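Side-chain contact in sister chromatid cohesion protein 2 (PDB 4XDN), which pairs through its N-terminal region with Scc4, forming the complex that cohesin needs for stable association with chromatin: residues Ala133-Val136 and Leu137-Lys141. Numbering follows the deposited sequence.
Sequences AQSV and LSTHK
His140 ND1 donates to Val136 O at 2.7 Å, a short bond between a side chain and the backbone one turn earlier, at the C-terminal end of helix 131-139. It exemplifies how, in a helix's last turn, where backbone N-H donors run out, a side chain can supply one. ND1 lies in the carbonyl plane, on a lone pair of the oxygen, and the oxygen meets the edge of the imidazole close to the ring plane. A chi1 of -52° sets CG beside the backbone N of His140, turning the ring back along the helix. The same oxygen also takes the backbone N of His140 at 3.3 Å, a longer bond whose donor is tilted 34° from the carbonyl plane.

Ordinary i to i+4 backbone bonds precede this one, from the N of Leu137 to Ala133 O, of Ser138 to Gln134 O and of Thr139 to Ser135 O (3.0 Å).

Val136 CG1 lies near the imidazole edge, 4.0 Å from His140 CE1. Val136 also packs on an aromatic side chain of the partner protein's chain, while Leu137 reaches an apolar one and, within its own chain, Leu126 and Leu129.

Were His140 an alanine, Val136 O would probably keep just the longer bond, and Ile81 O would lose a weak donor, His140 NE2. Two donating ring nitrogens are consistent with a protonated imidazole, or with an only partly formed NE2 bond; together they probably limit the ring's rotation and may help link the helix end to Ile81.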
ATOM      1  N   ALA B 133     -31.106 -31.161  -8.511  1.00 28.98           N
ATOM      2  CA  ALA B 133     -29.771 -30.649  -8.791  1.00 27.92           C
ATOM      3  C   ALA B 133     -28.754 -31.783  -8.810  1.00 26.61           C
ATOM      4  O   ALA B 133     -27.846 -31.797  -9.642  1.00 25.24           O
ATOM      5  CB  ALA B 133     -29.379 -29.602  -7.761  1.00 30.01           C
ATOM      6  N   GLN B 134     -28.909 -32.731  -7.891  1.00 28.42           N
ATOM      7  CA  GLN B 134     -28.028 -33.895  -7.837  1.00 31.12           C
ATOM      8  C   GLN B 134     -28.203 -34.767  -9.076  1.00 29.96           C
ATOM      9  O   GLN B 134     -27.230 -35.254  -9.645  1.00 31.12           O
ATOM     10  CB  GLN B 134     -28.297 -34.724  -6.576  1.00 35.34           C
ATOM     11  CG  GLN B 134     -27.865 -34.057  -5.281  1.00 41.54           C
ATOM     12  CD  GLN B 134     -28.311 -34.825  -4.048  1.00 47.37           C
ATOM     13  OE1 GLN B 134     -28.655 -36.007  -4.124  1.00 49.00           O
ATOM     14  NE2 GLN B 134     -28.315 -34.151  -2.902  1.00 48.70           N
ATOM     15  N   SER B 135     -29.450 -34.954  -9.494  1.00 29.33           N
ATOM     16  CA  SER B 135     -29.750 -35.813 -10.633  1.00 30.33           C
ATOM     17  C   SER B 135     -29.171 -35.262 -11.932  1.00 30.30           C
ATOM     18  O   SER B 135     -28.534 -35.989 -12.691  1.00 30.27           O
ATOM     19  CB  SER B 135     -31.259 -35.993 -10.778  1.00 31.27           C
ATOM     20  OG  SER B 135     -31.556 -36.874 -11.846  1.00 36.22           O
ATOM     21  N   VAL B 136     -29.401 -33.978 -12.184  1.00 29.17           N
ATOM     22  CA  VAL B 136     -28.894 -33.330 -13.392  1.00 30.64           C
ATOM     23  C   VAL B 136     -27.367 -33.320 -13.385  1.00 34.36           C
ATOM     24  O   VAL B 136     -26.729 -33.443 -14.432  1.00 34.67           O
ATOM     25  CB  VAL B 136     -29.436 -31.883 -13.518  1.00 30.59           C
ATOM     26  CG1 VAL B 136     -28.802 -31.143 -14.697  1.00 31.81           C
ATOM     27  CG2 VAL B 136     -30.947 -31.898 -13.662  1.00 30.04           C
ATOM     28  N   LEU B 137     -26.785 -33.186 -12.201  1.00 36.12           N
ATOM     29  CA  LEU B 137     -25.334 -33.184 -12.067  1.00 40.02           C
ATOM     30  C   LEU B 137     -24.754 -34.551 -12.438  1.00 40.49           C
ATOM     31  O   LEU B 137     -23.724 -34.631 -13.108  1.00 40.79           O
ATOM     32  CB  LEU B 137     -24.935 -32.796 -10.642  1.00 43.76           C
ATOM     33  CG  LEU B 137     -23.442 -32.661 -10.328  1.00 49.55           C
ATOM     34  CD1 LEU B 137     -22.751 -31.721 -11.294  1.00 50.56           C
ATOM     35  CD2 LEU B 137     -23.250 -32.168  -8.902  1.00 52.25           C
ATOM     36  N   SER B 138     -25.425 -35.621 -12.017  1.00 40.23           N
ATOM     37  CA  SER B 138     -24.951 -36.981 -12.277  1.00 43.63           C
ATOM     38  C   SER B 138     -25.125 -37.375 -13.740  1.00 49.73           C
ATOM     39  O   SER B 138     -24.278 -38.062 -14.311  1.00 51.05           O
ATOM     40  CB  SER B 138     -25.688 -37.987 -11.391  1.00 42.79           C
ATOM     41  OG  SER B 138     -25.505 -37.691 -10.020  1.00 45.52           O
ATOM     42  N   THR B 139     -26.234 -36.948 -14.334  1.00 53.16           N
ATOM     43  CA  THR B 139     -26.529 -37.259 -15.729  1.00 57.49           C
ATOM     44  C   THR B 139     -25.484 -36.650 -16.653  1.00 52.56           C
ATOM     45  O   THR B 139     -25.146 -37.228 -17.685  1.00 50.56           O
ATOM     46  CB  THR B 139     -27.928 -36.749 -16.132  1.00 67.26           C
ATOM     47  OG1 THR B 139     -28.925 -37.426 -15.358  1.00 69.84           O
ATOM     48  CG2 THR B 139     -28.198 -36.993 -17.616  1.00 73.11           C
ATOM     49  N   HIS B 140     -24.978 -35.482 -16.274  1.00 52.52           N
ATOM     50  CA  HIS B 140     -24.003 -34.760 -17.082  1.00 57.36           C
ATOM     51  C   HIS B 140     -22.650 -34.717 -16.381  1.00 59.60           C
ATOM     52  O   HIS B 140     -22.086 -33.645 -16.163  1.00 58.85           O
ATOM     53  CB  HIS B 140     -24.504 -33.345 -17.372  1.00 63.02           C
ATOM     54  CG  HIS B 140     -25.889 -33.305 -17.937  1.00 69.33           C
ATOM     55  ND1 HIS B 140     -27.015 -33.489 -17.163  1.00 72.84           N
ATOM     56  CD2 HIS B 140     -26.330 -33.112 -19.203  1.00 72.39           C
ATOM     57  CE1 HIS B 140     -28.091 -33.405 -17.926  1.00 74.47           C
ATOM     58  NE2 HIS B 140     -27.703 -33.177 -19.168  1.00 74.43           N
ATOM     59  N   LYS B 141     -22.140 -35.893 -16.032  1.00 65.99           N
ATOM     60  CA  LYS B 141     -20.867 -36.004 -15.332  1.00 74.60           C
ATOM     61  C   LYS B 141     -19.703 -36.042 -16.319  1.00 81.06           C
ATOM     62  O   LYS B 141     -18.569 -35.712 -15.968  1.00 84.65           O
ATOM     63  CB  LYS B 141     -20.853 -37.255 -14.452  1.00 77.63           C
ATOM     64  CG  LYS B 141     -19.785 -37.234 -13.371  1.00 82.36           C
ATOM     65  CD  LYS B 141     -20.012 -38.326 -12.335  1.00 86.63           C
ATOM     66  CE  LYS B 141     -19.561 -37.881 -10.951  1.00 90.01           C
ATOM     67  NZ  LYS B 141     -18.111 -37.543 -10.899  1.00 91.48           N
TER